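Local coordinates for protein chinitase A (Streptomyces coelicolor, PDB 3EBV) that probably hydrolyses internal glycosidic bonds of chitin through its family 18 glycoside hydrolase domain, the TIM-barrel part of a longer secreted enzyme, at residues Asp245-Ala250 with Phe256-Thr261; Ala204-Gln209 with Val219-Pro224; Asp200-Leu205 with Asn241-Cys246. All blocks are in the same frame, centred on the assembly; numbering follows the deposited sequence.

Contact 1 of 3, residues Asp245-Ala250 with Phe256-Thr261; sequences DCLTKA and FKPSKT
Cys246 and Leu247, in the last turn of helix 237-249, press against the ring of Pro258 in the loop that follows. One apolar patch is centred on that ring. Cys246 SG lies 3.4 Å from Pro258 CD; the sulfur stands anti to its own backbone N (chi1 175°), which carries it out beside the helix to the proline. Leu247 has its CB turned from the loop, yet its CD2 branch swings back and ends 3.9 Å from Pro258 CG, the two side chains meeting at about a right angle. Farther along, the methyl of Ala250, a residue of positive phi just past the helix, touches both CG2 of Thr261 and the ammonium end of Lys257. Thr261 CB rests 3.6 Å from Thr248 O.

Polar links run through backbone carbonyls. Leu247 O accepts a CA-H...O contact from Thr261 CA at 3.4 Å, and a backbone hydrogen bond also ties Leu247 to Tyr262. Between helix end and loop sits a water that donates to Cys246 O at 2.7 Å and to Lys260 O, and accepts from Lys257 NZ. The Lys257 chain, bent at chi2 and chi4, curls back over its own segment, so that NZ also donates to Pro258 O (2.8 Å), the donor tilted 16° from the plane of the Pro258 carbonyl.

Just outside, a disulfide from Cys246 to Cys253 ties the helix to the connection between the two segments, while Phe256 packs on helix 199-210. The chemistry implies a loop held against the helix end in four ways: by the disulfide, by apolar contact with one proline ring, by Thr261 packed on the end of the helix, and by a water shared by two carbonyls and an ammonium group, whose positive charge probably helps to balance the carbonyl-rich C-terminal end.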
# COMPACT_ATOMS: atom_id res chain seq x y z
N ASP A 245 -0.76 7.25 -17.47
CA ASP A 245 -0.42 8.13 -18.62
C ASP A 245 -1.00 9.51 -18.39
O ASP A 245 -0.35 10.53 -18.70
CB ASP A 245 -0.98 7.55 -19.91
CG ASP A 245 -0.24 6.30 -20.36
OD1 ASP A 245 0.83 5.99 -19.77
OD2 ASP A 245 -0.77 5.70 -21.31
N CYS A 246 -2.25 9.57 -17.95
CA CYS A 246 -2.90 10.87 -17.83
C CYS A 246 -2.15 11.76 -16.84
O CYS A 246 -1.83 12.96 -17.10
CB CYS A 246 -4.36 10.64 -17.45
SG CYS A 246 -5.31 12.17 -17.12
N LEU A 247 -1.82 11.19 -15.68
CA LEU A 247 -1.15 11.95 -14.62
C LEU A 247 0.29 12.27 -15.01
O LEU A 247 0.75 13.37 -14.70
CB LEU A 247 -1.15 11.14 -13.31
CG LEU A 247 -2.57 11.04 -12.70
CD1 LEU A 247 -2.61 9.88 -11.63
CD2 LEU A 247 -3.01 12.33 -12.05
N THR A 248 1.00 11.33 -15.63
CA THR A 248 2.46 11.53 -15.86
C THR A 248 2.78 12.31 -17.14
O THR A 248 3.81 12.98 -17.18
CB THR A 248 3.23 10.19 -15.91
OG1 THR A 248 2.76 9.36 -16.97
CG2 THR A 248 3.12 9.45 -14.54
N LYS A 249 1.94 12.17 -18.16
CA LYS A 249 2.31 12.72 -19.46
C LYS A 249 1.16 13.31 -20.26
O LYS A 249 1.34 13.67 -21.44
CB LYS A 249 3.10 11.68 -20.28
CG LYS A 249 2.31 10.43 -20.65
CD LYS A 249 3.27 9.39 -21.31
CE LYS A 249 2.58 8.08 -21.61
NZ LYS A 249 3.38 7.14 -22.50
N ALA A 250 0.02 13.49 -19.61
CA ALA A 250 -1.13 14.15 -20.23
C ALA A 250 -1.63 13.42 -21.47
O ALA A 250 -2.05 14.03 -22.47
CB ALA A 250 -0.84 15.66 -20.54
N PHE A 256 -11.74 13.95 -16.90
CA PHE A 256 -10.96 14.75 -15.96
C PHE A 256 -9.53 14.95 -16.46
O PHE A 256 -8.82 13.98 -16.72
CB PHE A 256 -10.90 14.12 -14.56
CG PHE A 256 -10.08 14.96 -13.64
CD1 PHE A 256 -10.54 16.23 -13.22
CD2 PHE A 256 -8.79 14.56 -13.32
CE1 PHE A 256 -9.71 17.08 -12.45
CE2 PHE A 256 -7.97 15.40 -12.52
CZ PHE A 256 -8.43 16.65 -12.11
N LYS A 257 -9.18 16.23 -16.58
CA LYS A 257 -7.82 16.59 -17.01
C LYS A 257 -7.07 17.30 -15.89
O LYS A 257 -7.43 18.40 -15.48
CB LYS A 257 -7.91 17.52 -18.25
CG LYS A 257 -6.50 18.03 -18.71
CD LYS A 257 -5.68 16.87 -19.26
CE LYS A 257 -4.24 17.29 -19.68
NZ LYS A 257 -3.39 17.60 -18.46
N PRO A 258 -6.03 16.62 -15.34
CA PRO A 258 -5.25 17.34 -14.34
C PRO A 258 -4.66 18.63 -14.90
O PRO A 258 -4.35 18.72 -16.10
CB PRO A 258 -4.13 16.34 -13.99
CG PRO A 258 -4.63 14.97 -14.41
CD PRO A 258 -5.55 15.25 -15.61
N SER A 259 -4.45 19.63 -14.05
CA SER A 259 -3.86 20.87 -14.54
C SER A 259 -2.42 20.72 -14.93
O SER A 259 -1.93 21.46 -15.79
CB SER A 259 -3.99 21.98 -13.52
OG SER A 259 -5.36 22.24 -13.26
N LYS A 260 -1.72 19.79 -14.28
CA LYS A 260 -0.29 19.59 -14.49
C LYS A 260 0.04 18.16 -14.88
O LYS A 260 -0.86 17.29 -14.90
CB LYS A 260 0.49 19.95 -13.20
CG LYS A 260 0.47 21.43 -12.86
CD LYS A 260 1.15 21.67 -11.50
CE LYS A 260 0.69 22.99 -10.92
NZ LYS A 260 1.40 24.09 -11.59
N THR A 261 1.30 17.92 -15.26
CA THR A 261 1.83 16.56 -15.39
C THR A 261 2.75 16.31 -14.20
O THR A 261 3.29 17.25 -13.63
CB THR A 261 2.64 16.32 -16.67
OG1 THR A 261 3.70 17.28 -16.74
CG2 THR A 261 1.76 16.43 -17.93
O HOH W 1 -1.98 15.66 -16.93

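Contact 2 of 3, residues Ala204-Gln209 with Val219-Pro224; sequences ALACIQ and VGLGLP
Val219 of strand 219-224 meets Gln209, the two side chains crossing obliquely. Both its methyls face the amide oxygen from one side: CG1 lies 3.6 Å from Gln209 OE1 and CG2 3.8 Å from the same atom, while CG2 also rests on Gln209 CB. CG1 is anti to the backbone N (chi1 177°), and from there it reaches toward the methyl of Ala206, at 4.3 Å. Gly220 contributes its carbonyl. A water donates to Gly220 O and to Gln209 OE1, both at 2.8 Å, and so bridges strand and helix; other acceptors nearby may compete for its protons. Leu221 comes next, its CD2 branch ending 3.9 Å from Ala206 CB, on the side where Leu247 also covers that methyl. Beyond it the strand leaves segment 204-209, the two segments running nearly antiparallel with their axes at 154°, and Leu223 packs on Leu202, a turn earlier in the same helix. Strand 175-179 touches Gln209 through Val176 and Met178. The chemistry is that of the layer between a barrel strand and the helix outside it: small and branched apolar groups pack together, and the glutamine's extended chain delivers one polar group inward, where water links it to a strand carbonyl.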
# COMPACT_ATOMS: atom_id res chain seq x y z
N ALA A 204 -8.79 11.98 -10.81
CA ALA A 204 -9.35 13.08 -10.05
C ALA A 204 -9.11 12.98 -8.54
O ALA A 204 -9.00 14.01 -7.86
CB ALA A 204 -10.83 13.26 -10.37
N LEU A 205 -9.08 11.74 -8.01
CA LEU A 205 -8.79 11.58 -6.58
C LEU A 205 -7.28 11.62 -6.34
O LEU A 205 -6.87 12.18 -5.31
CB LEU A 205 -9.38 10.26 -6.06
CG LEU A 205 -10.85 10.36 -5.63
CD1 LEU A 205 -11.81 10.75 -6.75
CD2 LEU A 205 -11.28 9.00 -5.05
N ALA A 206 -6.45 11.05 -7.23
CA ALA A 206 -4.99 11.20 -7.08
C ALA A 206 -4.60 12.68 -7.09
O ALA A 206 -3.71 13.11 -6.35
CB ALA A 206 -4.25 10.44 -8.15
N CYS A 207 -5.29 13.46 -7.90
CA CYS A 207 -5.04 14.92 -7.97
C CYS A 207 -5.15 15.59 -6.60
O CYS A 207 -4.42 16.55 -6.31
CB CYS A 207 -6.11 15.48 -8.94
SG CYS A 207 -6.13 17.27 -9.10
N ILE A 208 -6.06 15.15 -5.74
CA ILE A 208 -6.20 15.79 -4.43
C ILE A 208 -4.86 15.64 -3.66
O ILE A 208 -4.42 16.57 -2.98
CB ILE A 208 -7.33 15.13 -3.58
CG1 ILE A 208 -8.69 15.21 -4.29
CG2 ILE A 208 -7.44 15.77 -2.20
CD1 ILE A 208 -9.74 14.35 -3.61
N GLN A 209 -4.25 14.45 -3.76
CA GLN A 209 -2.94 14.22 -3.10
C GLN A 209 -1.83 15.04 -3.76
O GLN A 209 -1.01 15.67 -3.05
CB GLN A 209 -2.61 12.72 -3.16
CG GLN A 209 -3.61 11.92 -2.34
CD GLN A 209 -3.50 10.42 -2.53
OE1 GLN A 209 -2.41 9.88 -2.70
NE2 GLN A 209 -4.65 9.75 -2.51
N VAL A 219 2.79 9.19 -4.34
CA VAL A 219 1.39 8.86 -4.71
C VAL A 219 1.38 7.63 -5.62
O VAL A 219 2.07 7.59 -6.64
CB VAL A 219 0.74 10.05 -5.44
CG1 VAL A 219 -0.70 9.70 -5.91
CG2 VAL A 219 0.68 11.28 -4.50
N GLY A 220 0.64 6.59 -5.16
CA GLY A 220 0.52 5.33 -5.93
C GLY A 220 -0.97 4.99 -6.11
O GLY A 220 -1.79 5.27 -5.23
N LEU A 221 -1.28 4.36 -7.26
CA LEU A 221 -2.68 4.01 -7.57
C LEU A 221 -2.93 2.55 -7.15
O LEU A 221 -2.43 1.64 -7.82
CB LEU A 221 -2.98 4.18 -9.09
CG LEU A 221 -2.63 5.58 -9.64
CD1 LEU A 221 -3.08 5.56 -11.07
CD2 LEU A 221 -3.39 6.68 -8.92
N GLY A 222 -3.71 2.36 -6.07
CA GLY A 222 -4.00 0.99 -5.58
C GLY A 222 -5.35 0.48 -6.13
O GLY A 222 -6.36 1.14 -6.00
N LEU A 223 -5.30 -0.71 -6.72
CA LEU A 223 -6.49 -1.32 -7.36
C LEU A 223 -6.60 -2.79 -6.97
O LEU A 223 -5.62 -3.43 -6.60
CB LEU A 223 -6.35 -1.27 -8.90
CG LEU A 223 -6.73 0.01 -9.66
CD1 LEU A 223 -8.15 0.43 -9.35
CD2 LEU A 223 -5.69 1.16 -9.37
N PRO A 224 -7.81 -3.36 -7.13
CA PRO A 224 -7.95 -4.83 -6.94
C PRO A 224 -7.28 -5.54 -8.13
O PRO A 224 -7.39 -5.07 -9.30
CB PRO A 224 -9.49 -5.06 -6.99
CG PRO A 224 -10.11 -3.68 -6.80
CD PRO A 224 -9.09 -2.76 -7.51
O HOH W 2 -2.94 7.43 -3.90

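Contact 3 of 3, residues Asp200-Leu205 with Asn241-Cys246; sequences DFLTAL and NAALDC
Thr203 and Ala243 meet where segments 200-205 and 241-246 come closest, their CA atoms 5.8 Å apart. Thr203 gives up the most surface, and its methyl does the touching: CG2 lies 3.8 Å from Ala243 CA, close against the backbone of the other helix, and 3.9 Å from Ala243 CB. The torsion explains which branch makes the contact. With chi1 at 58°, OG1 sits between the backbone N and the carbonyl carbon, and CG2, anti to the carbonyl carbon, is the branch turned to the neighbouring helix; OG1 makes a weak hydrogen bond to Val199 O one turn back.

Ala243 buries almost as much. Its methyl is held by Leu202, whose CB and CD1 both approach it to 3.7 Å, while Leu221 of strand 219-224 comes against the same alanine from the barrel. Cys246, one turn on, completes the patch by setting its sulfur 3.8 Å from Thr203 CG2, so that the threonine methyl rests between Ala243 and Cys246.

The segment axes approach to 9.1 Å and cross at -31°, with the small Ala243 at the closest point. Two roughly parallel neighbouring helices packed side by side, each also resting on the strand between them in sequence, are characteristic of the outer helical layer of a TIM barrel, the fold of family 18 chitinases.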
# COMPACT_ATOMS: atom_id res chain seq x y z
N ASP A 200 -11.40 8.28 -14.42
CA ASP A 200 -11.51 9.59 -13.76
C ASP A 200 -11.47 9.47 -12.23
O ASP A 200 -10.99 10.36 -11.54
CB ASP A 200 -12.86 10.27 -14.12
CG ASP A 200 -12.88 10.93 -15.50
OD1 ASP A 200 -11.81 11.13 -16.12
OD2 ASP A 200 -14.02 11.26 -15.90
N PHE A 201 -11.99 8.36 -11.69
CA PHE A 201 -11.90 8.17 -10.22
C PHE A 201 -10.43 8.13 -9.82
O PHE A 201 -10.05 8.71 -8.79
CB PHE A 201 -12.55 6.85 -9.88
CG PHE A 201 -12.85 6.64 -8.40
CD1 PHE A 201 -13.89 7.31 -7.75
CD2 PHE A 201 -12.11 5.68 -7.68
CE1 PHE A 201 -14.21 7.01 -6.39
CE2 PHE A 201 -12.43 5.40 -6.33
CZ PHE A 201 -13.45 6.03 -5.69
N LEU A 202 -9.61 7.45 -10.62
CA LEU A 202 -8.18 7.38 -10.31
C LEU A 202 -7.52 8.75 -10.42
O LEU A 202 -6.80 9.20 -9.53
CB LEU A 202 -7.47 6.37 -11.22
CG LEU A 202 -8.10 4.96 -11.22
CD1 LEU A 202 -7.32 4.01 -12.10
CD2 LEU A 202 -8.21 4.40 -9.78
N THR A 203 -7.72 9.41 -11.57
CA THR A 203 -6.98 10.66 -11.78
C THR A 203 -7.47 11.82 -10.93
O THR A 203 -6.64 12.59 -10.40
CB THR A 203 -7.01 11.06 -13.30
OG1 THR A 203 -8.39 11.20 -13.71
CG2 THR A 203 -6.35 9.99 -14.15
N ALA A 204 -8.79 11.98 -10.81
CA ALA A 204 -9.35 13.08 -10.05
C ALA A 204 -9.11 12.98 -8.54
O ALA A 204 -9.00 14.01 -7.86
CB ALA A 204 -10.83 13.26 -10.37
N LEU A 205 -9.08 11.74 -8.01
CA LEU A 205 -8.79 11.58 -6.58
C LEU A 205 -7.28 11.62 -6.34
O LEU A 205 -6.87 12.18 -5.31
CB LEU A 205 -9.38 10.26 -6.06
CG LEU A 205 -10.85 10.36 -5.63
CD1 LEU A 205 -11.81 10.75 -6.75
CD2 LEU A 205 -11.28 9.00 -5.05
N ASN A 241 -3.28 1.82 -16.61
CA ASN A 241 -2.20 2.38 -17.46
C ASN A 241 -2.62 3.72 -18.05
O ASN A 241 -1.80 4.62 -18.12
CB ASN A 241 -1.80 1.38 -18.55
CG ASN A 241 -1.22 0.11 -17.96
OD1 ASN A 241 -0.76 0.11 -16.81
ND2 ASN A 241 -1.20 -0.97 -18.76
N ALA A 242 -3.90 3.84 -18.43
CA ALA A 242 -4.39 5.14 -18.90
C ALA A 242 -4.30 6.21 -17.82
O ALA A 242 -3.90 7.36 -18.08
CB ALA A 242 -5.79 5.02 -19.42
N ALA A 243 -4.70 5.86 -16.59
CA ALA A 243 -4.62 6.85 -15.52
C ALA A 243 -3.16 7.27 -15.27
O ALA A 243 -2.87 8.44 -14.99
CB ALA A 243 -5.25 6.25 -14.22
N LEU A 244 -2.26 6.29 -15.28
CA LEU A 244 -0.83 6.59 -15.12
C LEU A 244 -0.36 7.55 -16.23
O LEU A 244 0.34 8.50 -15.92
CB LEU A 244 -0.01 5.30 -15.15
CG LEU A 244 -0.22 4.38 -13.92
CD1 LEU A 244 0.46 3.04 -14.30
CD2 LEU A 244 0.39 4.99 -12.67
N ASP A 245 -0.76 7.25 -17.47
CA ASP A 245 -0.42 8.13 -18.62
C ASP A 245 -1.00 9.51 -18.39
O ASP A 245 -0.35 10.53 -18.70
CB ASP A 245 -0.98 7.55 -19.91
CG ASP A 245 -0.24 6.30 -20.36
OD1 ASP A 245 0.83 5.99 -19.77
OD2 ASP A 245 -0.77 5.70 -21.31
N CYS A 246 -2.25 9.57 -17.95
CA CYS A 246 -2.90 10.87 -17.83
C CYS A 246 -2.15 11.76 -16.84
O CYS A 246 -1.83 12.96 -17.10
CB CYS A 246 -4.36 10.64 -17.45
SG CYS A 246 -5.31 12.17 -17.12

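Overall arrangement
Following the chain from the N terminus, helix 199-210 is the first element to take part and serves two contacts. Contact 2 closes the short connection from this helix to strand 219-224. Contact 3 starts from the same helix and reaches helix 237-249, so its span encloses that of contact 2. Contact 1 overlaps the end of contact 3 at Asp245 and Cys246, and closes the small loop after helix 237-249, following contact 2 in series. Phe256 turns that loop back onto the first helix, beside Ala204 and Cys207, with its N hydrogen-bonded to Asp200 OD1. Together the three tie two successive outer helices, the strand between them and a surface loop into one sector of the barrel.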